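Local atomic coordinates of Non-ribosomal peptide synthetase (Streptomyces halstedii, PDB entry 3WVN), a protein that belongs to the non-ribosomal peptide synthetases and has the AMP-binding enzyme fold of the ANL superfamily. Residues S191-A196 / P214-V219; T370-L375 / G388-T393; I236-M241 / T283-V288; E149-A154 / V165-S170. All coordinates share one frame; numbering follows the deposited sequence.

Interaction 1: S191-A196 / P214-V219; sequences SPEDLA and PHQQIV
The methyl group of Ala196 sits over one face of the His215 imidazole, a CH-pi contact with CB 3.8 Å from the centroid of the ring and displaced toward the rim. The same ring has the carbonyl of Asp194 at its edge, where Asp194 O comes within 3.1 Å of His215 CD2. That carbonyl also accepts the backbone N-H of His215, Asp194 O to His215 N 3.0 Å, so one oxygen serves both the main chain and the ring border. With chi1 near -82°, CG of His215 lies beside its own backbone N, and this turns the imidazole back over the start of strand 195-200. Its ND1 is tied to Val47 N, and the His48 ring meets it at about a right angle. Strands 195-200 and 210-214 form a hairpin whose connection carries the glycine- and serine-rich loop of AMP-binding enzymes; Pro214 ends the hairpin and is the N-cap of helix 215-229. Leu195 and Pro214 form a non-hydrogen-bonded antiparallel pair with diverging side chains. Within the type I turn from Ser191 to Asp194, Pro192 O takes the N-H of Gln216 on a lone pair (Pro192 O to Gln216 N, 3.0 Å). Ile218 CD1 reaches Ala196 CB at 3.7 Å, beside Tyr250 and Leu253 of helix 246-258.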
loop_
_atom_site.group_PDB
_atom_site.type_symbol
_atom_site.label_atom_id
_atom_site.label_comp_id
_atom_site.label_asym_id
_atom_site.label_seq_id
_atom_site.Cartn_x
_atom_site.Cartn_y
_atom_site.Cartn_z
ATOM N N SER A 191 -6.886 -1.369 -19.386
ATOM C CA SER A 191 -6.041 -0.280 -19.816
ATOM C C SER A 191 -5.199 0.190 -18.625
ATOM O O SER A 191 -5.694 0.240 -17.487
ATOM C CB SER A 191 -6.914 0.857 -20.311
ATOM O OG SER A 191 -6.162 2.035 -20.403
ATOM N N PRO A 192 -3.954 0.593 -18.894
ATOM C CA PRO A 192 -3.136 1.253 -17.886
ATOM C C PRO A 192 -3.812 2.477 -17.263
ATOM O O PRO A 192 -3.452 2.847 -16.141
ATOM C CB PRO A 192 -1.869 1.632 -18.645
ATOM C CG PRO A 192 -1.816 0.689 -19.803
ATOM C CD PRO A 192 -3.247 0.436 -20.169
ATOM N N GLU A 193 -4.819 3.048 -17.927
ATOM C CA GLU A 193 -5.512 4.197 -17.396
ATOM C C GLU A 193 -6.745 3.841 -16.577
ATOM O O GLU A 193 -7.356 4.715 -15.991
ATOM C CB GLU A 193 -5.912 5.154 -18.533
ATOM C CG GLU A 193 -4.747 5.763 -19.336
ATOM C CD GLU A 193 -5.225 6.565 -20.553
ATOM O OE1 GLU A 193 -6.397 7.030 -20.517
ATOM O OE2 GLU A 193 -4.450 6.747 -21.534
ATOM N N ASP A 194 -7.134 2.577 -16.575
ATOM C CA ASP A 194 -8.245 2.105 -15.754
ATOM C C ASP A 194 -7.905 2.215 -14.277
ATOM O O ASP A 194 -6.753 1.941 -13.851
ATOM C CB ASP A 194 -8.495 0.607 -15.993
ATOM C CG ASP A 194 -9.180 0.303 -17.341
ATOM O OD1 ASP A 194 -9.586 1.258 -18.016
ATOM O OD2 ASP A 194 -9.299 -0.894 -17.717
ATOM N N LEU A 195 -8.936 2.521 -13.485
ATOM C CA LEU A 195 -8.781 2.569 -12.065
ATOM C C LEU A 195 -8.556 1.154 -11.561
ATOM O O LEU A 195 -9.252 0.207 -11.960
ATOM C CB LEU A 195 -10.005 3.174 -11.399
ATOM C CG LEU A 195 -10.338 4.624 -11.717
ATOM C CD1 LEU A 195 -11.510 5.047 -10.835
ATOM C CD2 LEU A 195 -9.160 5.519 -11.432
ATOM N N ALA A 196 -7.562 1.045 -10.679
ATOM C CA ALA A 196 -7.298 -0.185 -9.955
ATOM C C ALA A 196 -7.839 -0.140 -8.517
ATOM O O ALA A 196 -8.321 -1.128 -8.001
ATOM C CB ALA A 196 -5.810 -0.448 -9.953
ATOM N N PRO A 214 -5.306 4.866 -10.743
ATOM C CA PRO A 214 -5.139 4.060 -11.974
ATOM C C PRO A 214 -3.962 3.110 -11.921
ATOM O O PRO A 214 -3.008 3.394 -11.197
ATOM C CB PRO A 214 -4.888 5.097 -13.086
ATOM C CG PRO A 214 -5.375 6.388 -12.514
ATOM C CD PRO A 214 -5.097 6.288 -11.007
ATOM N N HIS A 215 -4.024 2.038 -12.706
ATOM C CA HIS A 215 -2.981 1.058 -12.791
ATOM C C HIS A 215 -1.581 1.636 -13.000
ATOM O O HIS A 215 -0.654 1.228 -12.310
ATOM C CB HIS A 215 -3.266 0.121 -13.951
ATOM C CG HIS A 215 -4.239 -0.964 -13.635
ATOM N ND1 HIS A 215 -3.842 -2.257 -13.350
ATOM C CD2 HIS A 215 -5.599 -0.967 -13.592
ATOM C CE1 HIS A 215 -4.906 -3.003 -13.107
ATOM N NE2 HIS A 215 -5.988 -2.244 -13.251
ATOM N N GLN A 216 -1.405 2.475 -14.028
ATOM C CA GLN A 216 -0.080 3.036 -14.433
ATOM C C GLN A 216 0.662 3.711 -13.283
ATOM O O GLN A 216 1.857 3.499 -13.095
ATOM C CB GLN A 216 -0.282 4.163 -15.426
ATOM C CG GLN A 216 -0.559 3.786 -16.816
ATOM C CD GLN A 216 -0.556 5.002 -17.710
ATOM O OE1 GLN A 216 -1.426 5.827 -17.632
ATOM N NE2 GLN A 216 0.456 5.110 -18.541
ATOM N N GLN A 217 -0.058 4.614 -12.605
ATOM C CA GLN A 217 0.452 5.377 -11.440
ATOM C C GLN A 217 0.889 4.499 -10.292
ATOM O O GLN A 217 1.922 4.708 -9.716
ATOM C CB GLN A 217 -0.604 6.318 -10.927
ATOM C CG GLN A 217 -0.694 7.583 -11.693
ATOM C CD GLN A 217 -1.834 7.577 -12.715
ATOM O OE1 GLN A 217 -1.991 6.655 -13.510
ATOM N NE2 GLN A 217 -2.608 8.628 -12.686
ATOM N N ILE A 218 0.093 3.492 -9.998
ATOM C CA ILE A 218 0.408 2.593 -8.922
ATOM C C ILE A 218 1.700 1.889 -9.287
ATOM O O ILE A 218 2.627 1.849 -8.469
ATOM C CB ILE A 218 -0.688 1.545 -8.670
ATOM C CG1 ILE A 218 -1.983 2.220 -8.173
ATOM C CG2 ILE A 218 -0.218 0.532 -7.642
ATOM C CD1 ILE A 218 -3.178 1.266 -8.079
ATOM N N VAL A 219 1.753 1.316 -10.484
ATOM C CA VAL A 219 2.922 0.527 -10.868
ATOM C C VAL A 219 4.147 1.426 -10.880
ATOM O O VAL A 219 5.223 1.044 -10.394
ATOM C CB VAL A 219 2.744 -0.159 -12.229
ATOM C CG1 VAL A 219 4.033 -0.763 -12.737
ATOM C CG2 VAL A 219 1.715 -1.288 -12.102
#

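Interaction 2: T370-L375 / G388-T393; sequences TTIEIL and GEITVT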
loop_
_atom_site.group_PDB
_atom_site.type_symbol
_atom_site.label_atom_id
_atom_site.label_comp_id
_atom_site.label_asym_id
_atom_site.label_seq_id
_atom_site.Cartn_x
_atom_site.Cartn_y
_atom_site.Cartn_z
ATOM N N THR A 370 10.096 12.163 -10.792
ATOM C CA THR A 370 9.064 13.104 -10.387
ATOM C C THR A 370 9.711 14.434 -10.058
ATOM O O THR A 370 10.894 14.516 -9.934
ATOM C CB THR A 370 8.317 12.620 -9.119
ATOM O OG1 THR A 370 9.198 12.665 -7.977
ATOM C CG2 THR A 370 7.867 11.201 -9.297
ATOM N N THR A 371 8.916 15.481 -9.906
ATOM C CA THR A 371 9.430 16.800 -9.543
ATOM C C THR A 371 8.669 17.384 -8.387
ATOM O O THR A 371 7.438 17.305 -8.327
ATOM C CB THR A 371 9.253 17.784 -10.718
ATOM O OG1 THR A 371 9.637 17.114 -11.915
ATOM C CG2 THR A 371 10.126 19.047 -10.513
ATOM N N ILE A 372 9.408 17.999 -7.492
ATOM C CA ILE A 372 8.843 18.872 -6.501
ATOM C C ILE A 372 9.203 20.316 -6.798
ATOM O O ILE A 372 10.385 20.631 -7.032
ATOM C CB ILE A 372 9.444 18.565 -5.142
ATOM C CG1 ILE A 372 9.005 17.156 -4.704
ATOM C CG2 ILE A 372 8.932 19.574 -4.114
ATOM C CD1 ILE A 372 9.696 16.679 -3.459
ATOM N N GLU A 373 8.205 21.204 -6.787
ATOM C CA GLU A 373 8.506 22.630 -6.717
ATOM C C GLU A 373 7.644 23.388 -5.724
ATOM O O GLU A 373 6.509 23.012 -5.389
ATOM C CB GLU A 373 8.451 23.381 -8.063
ATOM C CG GLU A 373 8.571 22.595 -9.346
ATOM C CD GLU A 373 7.211 22.394 -9.966
ATOM O OE1 GLU A 373 6.241 22.030 -9.227
ATOM O OE2 GLU A 373 7.098 22.633 -11.183
ATOM N N ILE A 374 8.243 24.494 -5.313
ATOM C CA ILE A 374 7.762 25.371 -4.286
ATOM C C ILE A 374 7.192 26.645 -4.987
ATOM O O ILE A 374 7.784 27.161 -5.949
ATOM C CB ILE A 374 8.918 25.668 -3.313
ATOM C CG1 ILE A 374 9.713 24.401 -3.021
ATOM C CG2 ILE A 374 8.412 26.317 -2.036
ATOM C CD1 ILE A 374 8.833 23.310 -2.471
ATOM N N LEU A 375 5.991 27.052 -4.553
ATOM C CA LEU A 375 5.180 28.124 -5.164
ATOM C C LEU A 375 4.617 29.107 -4.106
ATOM O O LEU A 375 4.370 30.302 -4.391
ATOM C CB LEU A 375 4.029 27.504 -5.976
ATOM C CG LEU A 375 4.310 26.324 -6.950
ATOM C CD1 LEU A 375 3.145 26.069 -7.905
ATOM C CD2 LEU A 375 5.568 26.542 -7.768
ATOM N N GLY A 388 7.370 27.941 0.624
ATOM C CA GLY A 388 6.173 28.048 -0.221
ATOM C C GLY A 388 5.372 26.738 -0.126
ATOM O O GLY A 388 5.710 25.861 0.653
ATOM N N GLU A 389 4.317 26.601 -0.926
ATOM C CA GLU A 389 3.543 25.372 -0.935
ATOM C C GLU A 389 4.277 24.266 -1.709
ATOM O O GLU A 389 4.741 24.464 -2.830
ATOM C CB GLU A 389 2.143 25.555 -1.511
ATOM C CG GLU A 389 1.270 24.321 -1.261
ATOM C CD GLU A 389 -0.096 24.366 -1.914
ATOM O OE1 GLU A 389 -0.373 25.347 -2.656
ATOM O OE2 GLU A 389 -0.861 23.379 -1.726
ATOM N N ILE A 390 4.317 23.081 -1.111
ATOM C CA ILE A 390 4.956 21.949 -1.724
ATOM C C ILE A 390 3.991 21.447 -2.777
ATOM O O ILE A 390 2.810 21.168 -2.492
ATOM C CB ILE A 390 5.310 20.871 -0.697
ATOM C CG1 ILE A 390 6.331 21.416 0.312
ATOM C CG2 ILE A 390 5.884 19.632 -1.387
ATOM C CD1 ILE A 390 6.360 20.694 1.634
ATOM N N THR A 391 4.502 21.331 -4.000
ATOM C CA THR A 391 3.702 20.907 -5.141
ATOM C C THR A 391 4.504 19.866 -5.844
ATOM O O THR A 391 5.715 19.805 -5.718
ATOM C CB THR A 391 3.326 22.015 -6.119
ATOM O OG1 THR A 391 4.388 22.300 -7.030
ATOM C CG2 THR A 391 2.985 23.229 -5.377
ATOM N N VAL A 392 3.807 19.009 -6.536
ATOM C CA VAL A 392 4.386 17.779 -6.989
ATOM C C VAL A 392 3.869 17.526 -8.378
ATOM O O VAL A 392 2.698 17.672 -8.643
ATOM C CB VAL A 392 3.965 16.600 -6.080
ATOM C CG1 VAL A 392 4.470 15.301 -6.653
ATOM C CG2 VAL A 392 4.518 16.790 -4.682
ATOM N N THR A 393 4.762 17.113 -9.249
ATOM C CA THR A 393 4.398 16.772 -10.592
ATOM C C THR A 393 5.003 15.416 -10.937
ATOM O O THR A 393 6.127 15.159 -10.546
ATOM C CB THR A 393 5.000 17.909 -11.492
ATOM O OG1 THR A 393 4.165 19.078 -11.382
ATOM C CG2 THR A 393 5.110 17.526 -12.897
#
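From the pair Thr371-Thr393 to the pair Ile374-Ile390, strands 371-374 and 388-393 run antiparallel, their axes approaching to 4.8 Å with N-to-C directions 153° apart. Thr371 and Thr393 exchange two nearly straight backbone bonds, Thr371 N to Thr393 O at 2.9 Å and Thr393 N to Thr371 O at 2.8 Å. At the next hydrogen-bonded pair the N-H of Glu373 meets Thr391 O from above the carbonyl plane, and the bonds are more bent. Ile372, Ile374, Ile390 and Val392 share one face of the sheet. There Ile374 and Ile390 lie side by side, and Ile372 CG2 is 4.1 Å from Ile390 CG2; Leu437 of strand 437-439 packs against Ile372 and Ile390. Gly388 admits the CG2 branch of Ile374 to its main chain, with Ile374 CG2 only 3.4 Å from Gly388 CA, a tight fit. On the face of Glu373 and Thr391, the threonine hydroxyl is set between its own N and carbonyl carbon (chi1 81°), which lets OG1 turn back to Glu373 O at 2.8 Å. Thr391 N reaches the same oxygen from the opposite face of the carbonyl plane. The carboxylate of Glu373 forms a salt bridge with Arg422. Glu373 O is thus gripped by two donors of one residue; the bond from OG1 should hold the rotation of the buried Thr391 side chain and satisfy its hydroxyl within the sheet.

Interaction 3: I236-M241 / T283-V288; sequences IVFCRM and TMMPIV
The Phe238 ring is approached by the methyl end of Met285, which comes in obliquely, over neither a face nor an edge, with CE 4.4 Å from CD1 of the ring. Leu273, Ser276, Leu277 and Ser280 of helix 273-280 also touch the phenyl group. The pyrrolidine of Pro286 meets Met241 instead: the methionine, bent at chi2 (93°), slides past it in the opposite direction and lays CE 3.6 Å from Pro286 CG, while Phe247 of helix 246-258 touches both residues. At the start of the contact Ile236 is held on both its polar backbone atoms. Its N-H goes to the hydroxyl of Thr283 (Ile236 N to Thr283 OG1, 2.8 Å), which is also bonded to Asp235, and its carbonyl receives two backbone donors. Thr283 N uses a lone pair in the carbonyl plane, and Met284 N comes in 29° from that plane. A nearly linear bond, Phe238 N to Met284 O at 2.9 Å, continues the pairing. The next donor in a parallel pair would be the nitrogen of residue 286, but a proline has no N-H. A water takes over, donating to Phe238 O and Pro286 O, each at 2.8 Å, and accepting from Arg240 N. Strands 236-239 and 284-287 run parallel with a twist of 25°. Between them the chain passes through strand 261-264, on the far side of strand 236-239, so helix 273-280 belongs to a beta-alpha-beta crossover that skips one strand, in an alpha/beta core.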
loop_
_atom_site.group_PDB
_atom_site.type_symbol
_atom_site.label_atom_id
_atom_site.label_comp_id
_atom_site.label_asym_id
_atom_site.label_seq_id
_atom_site.Cartn_x
_atom_site.Cartn_y
_atom_site.Cartn_z
ATOM N N ILE A 236 12.445 -10.150 3.346
ATOM C CA ILE A 236 11.261 -10.638 4.007
ATOM C C ILE A 236 10.676 -9.366 4.637
ATOM O O ILE A 236 11.326 -8.715 5.473
ATOM C CB ILE A 236 11.649 -11.675 5.053
ATOM C CG1 ILE A 236 12.221 -12.925 4.361
ATOM C CG2 ILE A 236 10.438 -12.019 5.914
ATOM C CD1 ILE A 236 12.553 -14.100 5.278
ATOM N N VAL A 237 9.513 -8.933 4.151
ATOM C CA VAL A 237 8.942 -7.647 4.501
ATOM C C VAL A 237 7.905 -7.876 5.607
ATOM O O VAL A 237 6.878 -8.572 5.391
ATOM C CB VAL A 237 8.269 -6.999 3.255
ATOM C CG1 VAL A 237 7.718 -5.620 3.559
ATOM C CG2 VAL A 237 9.268 -6.922 2.119
ATOM N N PHE A 238 8.100 -7.253 6.753
ATOM C CA PHE A 238 7.226 -7.454 7.848
ATOM C C PHE A 238 6.253 -6.285 7.949
ATOM O O PHE A 238 6.615 -5.186 8.382
ATOM C CB PHE A 238 8.034 -7.612 9.161
ATOM C CG PHE A 238 7.202 -8.032 10.335
ATOM C CD1 PHE A 238 6.558 -7.099 11.104
ATOM C CD2 PHE A 238 7.023 -9.375 10.640
ATOM C CE1 PHE A 238 5.793 -7.470 12.205
ATOM C CE2 PHE A 238 6.247 -9.782 11.749
ATOM C CZ PHE A 238 5.625 -8.831 12.507
ATOM N N CYS A 239 4.993 -6.543 7.610
ATOM C CA CYS A 239 4.076 -5.452 7.399
ATOM C C CYS A 239 2.945 -5.521 8.403
ATOM O O CYS A 239 2.101 -6.416 8.359
ATOM C CB CYS A 239 3.507 -5.463 5.968
ATOM S SG CYS A 239 2.368 -4.115 5.621
ATOM N N ARG A 240 2.928 -4.552 9.285
ATOM C CA ARG A 240 1.899 -4.473 10.265
ATOM C C ARG A 240 0.782 -3.492 9.870
ATOM O O ARG A 240 -0.167 -3.342 10.619
ATOM C CB ARG A 240 2.546 -4.054 11.554
ATOM C CG ARG A 240 1.735 -4.364 12.757
ATOM C CD ARG A 240 2.283 -5.495 13.579
ATOM N NE ARG A 240 2.353 -4.984 14.943
ATOM C CZ ARG A 240 1.308 -4.570 15.647
ATOM N NH1 ARG A 240 0.052 -4.669 15.157
ATOM N NH2 ARG A 240 1.517 -4.058 16.855
ATOM N N MET A 241 0.878 -2.869 8.690
ATOM C CA MET A 241 -0.107 -1.901 8.194
ATOM C C MET A 241 -1.165 -2.568 7.382
ATOM O O MET A 241 -0.885 -3.456 6.594
ATOM C CB MET A 241 0.521 -0.826 7.336
ATOM C CG MET A 241 1.168 0.278 8.158
ATOM S SD MET A 241 2.878 0.325 8.645
ATOM C CE MET A 241 3.252 -1.371 8.460
ATOM N N THR A 283 13.576 -8.738 7.120
ATOM C CA THR A 283 14.637 -7.872 6.754
ATOM C C THR A 283 14.224 -6.399 6.541
ATOM O O THR A 283 15.082 -5.485 6.705
ATOM C CB THR A 283 15.345 -8.332 5.498
ATOM O OG1 THR A 283 14.436 -8.402 4.388
ATOM C CG2 THR A 283 15.983 -9.648 5.762
ATOM N N MET A 284 12.937 -6.161 6.223
ATOM C CA MET A 284 12.454 -4.815 5.933
ATOM C C MET A 284 11.197 -4.586 6.708
ATOM O O MET A 284 10.325 -5.464 6.791
ATOM C CB MET A 284 12.120 -4.638 4.480
ATOM C CG MET A 284 13.194 -5.043 3.521
ATOM S SD MET A 284 14.574 -3.877 3.425
ATOM C CE MET A 284 13.883 -2.813 2.127
ATOM N N MET A 285 11.079 -3.420 7.297
ATOM C CA MET A 285 9.907 -3.134 8.094
ATOM C C MET A 285 9.480 -1.708 7.915
ATOM O O MET A 285 10.196 -0.790 8.327
ATOM C CB MET A 285 10.190 -3.361 9.595
ATOM C CG MET A 285 8.965 -3.227 10.475
ATOM S SD MET A 285 9.417 -3.409 12.232
ATOM C CE MET A 285 7.792 -3.306 12.964
ATOM N N PRO A 286 8.320 -1.518 7.339
ATOM C CA PRO A 286 7.744 -0.180 7.303
ATOM C C PRO A 286 7.238 0.171 8.718
ATOM O O PRO A 286 6.644 -0.673 9.413
ATOM C CB PRO A 286 6.556 -0.323 6.350
ATOM C CG PRO A 286 6.153 -1.772 6.453
ATOM C CD PRO A 286 7.500 -2.489 6.615
ATOM N N ILE A 287 7.475 1.406 9.101
ATOM C CA ILE A 287 7.133 1.875 10.374
ATOM C C ILE A 287 6.400 3.162 10.245
ATOM O O ILE A 287 6.498 3.889 9.225
ATOM C CB ILE A 287 8.367 2.144 11.299
ATOM C CG1 ILE A 287 9.407 2.982 10.588
ATOM C CG2 ILE A 287 8.978 0.850 11.781
ATOM C CD1 ILE A 287 10.535 3.391 11.519
ATOM N N VAL A 288 5.767 3.464 11.351
ATOM C CA VAL A 288 5.219 4.771 11.646
ATOM C C VAL A 288 5.755 5.137 13.036
ATOM O O VAL A 288 6.204 4.239 13.778
ATOM C CB VAL A 288 3.675 4.520 11.504
ATOM C CG1 VAL A 288 2.904 4.503 12.798
ATOM C CG2 VAL A 288 3.089 5.356 10.386
HETATM O O HOH W 1 5.386 -3.127 9.766
#

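Interaction 4: E149-A154 / V165-S170; sequences EDETAA and VYSIDS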
loop_
_atom_site.group_PDB
_atom_site.type_symbol
_atom_site.label_atom_id
_atom_site.label_comp_id
_atom_site.label_asym_id
_atom_site.label_seq_id
_atom_site.Cartn_x
_atom_site.Cartn_y
_atom_site.Cartn_z
ATOM N N GLU A 149 -15.563 -10.044 6.485
ATOM C CA GLU A 149 -14.579 -10.859 7.125
ATOM C C GLU A 149 -15.162 -12.167 7.632
ATOM O O GLU A 149 -14.465 -13.183 7.723
ATOM C CB GLU A 149 -14.009 -10.060 8.291
ATOM C CG GLU A 149 -12.958 -10.802 9.054
ATOM C CD GLU A 149 -12.444 -9.996 10.191
ATOM O OE1 GLU A 149 -11.519 -10.514 10.852
ATOM O OE2 GLU A 149 -12.946 -8.863 10.401
ATOM N N ASP A 150 -16.430 -12.123 8.010
ATOM C CA ASP A 150 -17.132 -13.291 8.489
ATOM C C ASP A 150 -18.624 -12.981 8.523
ATOM O O ASP A 150 -19.045 -11.905 8.096
ATOM C CB ASP A 150 -16.619 -13.721 9.864
ATOM C CG ASP A 150 -16.868 -12.692 10.950
ATOM O OD1 ASP A 150 -17.665 -11.741 10.801
ATOM O OD2 ASP A 150 -16.267 -12.880 12.009
ATOM N N GLU A 151 -19.414 -13.909 9.066
ATOM C CA GLU A 151 -20.890 -13.815 9.018
ATOM C C GLU A 151 -21.453 -12.763 9.930
ATOM O O GLU A 151 -22.350 -12.015 9.530
ATOM C CB GLU A 151 -21.534 -15.168 9.330
ATOM C CG GLU A 151 -21.316 -16.212 8.234
ATOM C CD GLU A 151 -21.967 -15.844 6.909
ATOM O OE1 GLU A 151 -22.875 -14.966 6.881
ATOM O OE2 GLU A 151 -21.544 -16.421 5.886
ATOM N N THR A 152 -20.894 -12.654 11.130
ATOM C CA THR A 152 -21.293 -11.572 12.022
ATOM C C THR A 152 -21.077 -10.259 11.252
ATOM O O THR A 152 -21.999 -9.467 11.090
ATOM C CB THR A 152 -20.480 -11.575 13.328
ATOM O OG1 THR A 152 -19.092 -11.541 12.992
ATOM C CG2 THR A 152 -20.753 -12.836 14.145
ATOM N N ALA A 153 -19.864 -10.064 10.730
ATOM C CA ALA A 153 -19.511 -8.824 10.012
ATOM C C ALA A 153 -20.354 -8.627 8.764
ATOM O O ALA A 153 -20.798 -7.526 8.506
ATOM C CB ALA A 153 -18.003 -8.791 9.655
ATOM N N ALA A 154 -20.565 -9.700 7.996
ATOM C CA ALA A 154 -21.464 -9.643 6.851
ATOM C C ALA A 154 -22.861 -9.129 7.299
ATOM O O ALA A 154 -23.456 -8.320 6.613
ATOM C CB ALA A 154 -21.592 -11.010 6.195
ATOM N N VAL A 165 -23.748 -8.957 -0.039
ATOM C CA VAL A 165 -22.617 -9.042 0.928
ATOM C C VAL A 165 -22.201 -10.512 1.160
ATOM O O VAL A 165 -23.050 -11.322 1.546
ATOM C CB VAL A 165 -23.022 -8.469 2.295
ATOM C CG1 VAL A 165 -21.914 -8.724 3.337
ATOM C CG2 VAL A 165 -23.344 -6.989 2.170
ATOM N N TYR A 166 -20.916 -10.840 0.940
ATOM C CA TYR A 166 -20.417 -12.212 1.045
ATOM C C TYR A 166 -19.341 -12.320 2.082
ATOM O O TYR A 166 -18.496 -11.460 2.137
ATOM C CB TYR A 166 -19.809 -12.621 -0.268
ATOM C CG TYR A 166 -20.745 -12.537 -1.433
ATOM C CD1 TYR A 166 -21.499 -13.646 -1.823
ATOM C CD2 TYR A 166 -20.887 -11.351 -2.151
ATOM C CE1 TYR A 166 -22.368 -13.603 -2.918
ATOM C CE2 TYR A 166 -21.759 -11.277 -3.244
ATOM C CZ TYR A 166 -22.509 -12.422 -3.640
ATOM O OH TYR A 166 -23.432 -12.392 -4.705
ATOM N N SER A 167 -19.357 -13.346 2.919
ATOM C CA SER A 167 -18.296 -13.556 3.880
ATOM C C SER A 167 -17.172 -14.277 3.185
ATOM O O SER A 167 -17.412 -15.063 2.297
ATOM C CB SER A 167 -18.756 -14.350 5.108
ATOM O OG SER A 167 -18.699 -15.753 4.882
ATOM N N ILE A 168 -15.939 -13.939 3.531
ATOM C CA ILE A 168 -14.817 -14.478 2.801
ATOM C C ILE A 168 -14.712 -16.016 2.932
ATOM O O ILE A 168 -14.309 -16.691 1.980
ATOM C CB ILE A 168 -13.486 -13.776 3.193
ATOM C CG1 ILE A 168 -12.348 -14.189 2.260
ATOM C CG2 ILE A 168 -13.121 -14.098 4.642
ATOM C CD1 ILE A 168 -12.473 -13.632 0.847
ATOM N N ASP A 169 -15.027 -16.555 4.098
ATOM C CA ASP A 169 -14.939 -18.009 4.300
ATOM C C ASP A 169 -15.873 -18.768 3.361
ATOM O O ASP A 169 -15.504 -19.780 2.736
ATOM C CB ASP A 169 -15.323 -18.386 5.725
ATOM C CG ASP A 169 -14.398 -17.795 6.756
ATOM O OD1 ASP A 169 -13.301 -18.376 6.972
ATOM O OD2 ASP A 169 -14.784 -16.744 7.354
ATOM N N SER A 170 -17.080 -18.267 3.234
ATOM C CA SER A 170 -18.056 -18.939 2.403
ATOM C C SER A 170 -17.709 -18.744 0.894
ATOM O O SER A 170 -17.726 -19.715 0.132
ATOM C CB SER A 170 -19.467 -18.485 2.763
ATOM O OG SER A 170 -20.042 -17.842 1.652
#
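Asp150 and Ser167 meet in a beta-alpha-beta unit, made of strand 145-148, helix 151-159 and strand 165-167, at the edge of a four-stranded parallel sheet. Each is the N-cap of a helix: Asp150 precedes helix 151-159, and Ser167 precedes helix 168-180. The two helix starts come close together, with the CA atoms of Asp150 and Ser167 4.8 Å apart and Ser167 CB against the carbonyl carbon of Asp150. Asp150 OD1 caps its helix by taking Ala153 N nearly along the C-O axis at 2.8 Å, and also accepts the Thr152 hydroxyl from above the carboxylate plane. The Ser167 cap is slacker, since the bond from Ser170 N to Ser167 OG is weak. Further along, Ala154 of the helix packs on the strand: its CB is 3.7 Å from Val165 CG1, the branch that also lies against Ala154 O. Ala148 touches this alanine from the neighbouring strand. On the other flank, Ile168 CG2 leans on Glu149 O at 3.5 Å, and Asp169 OD2 lies 3.6 Å from the same oxygen. Several acidic groups gather here, the charged oxygens Asp150 OD2 and Asp169 OD2 being 6.2 Å apart; the two helix N-termini would probably ease the gathering of negative charge. Glu151, bent at chi2 (-64°), bridges the helices: Ser167 OG donates to Glu151 OE2 over 3.1 Å, entering 56° out of the carboxylate plane.

In the fold
Interaction 3 is the most buried of the four and the nearest to the chain's centre; its parallel strands carry largely apolar side chains, with one water mending the backbone pairing. Interaction 2 reaches the same branched sheet as interaction 3, but among its antiparallel strands, where one face is apolar and the other polar. Interactions 2 and 4 lie on opposite sides of the chain's centre, their centres about 44 Å apart. Interaction 4 belongs to a separate parallel sheet and is rich in exposed acidic groups and helix caps. Interaction 1 is mixed, closing a hairpin onto a helix through backbone bonds and one imidazole. Interactions 4, 1, 3 and 2 follow in chain order.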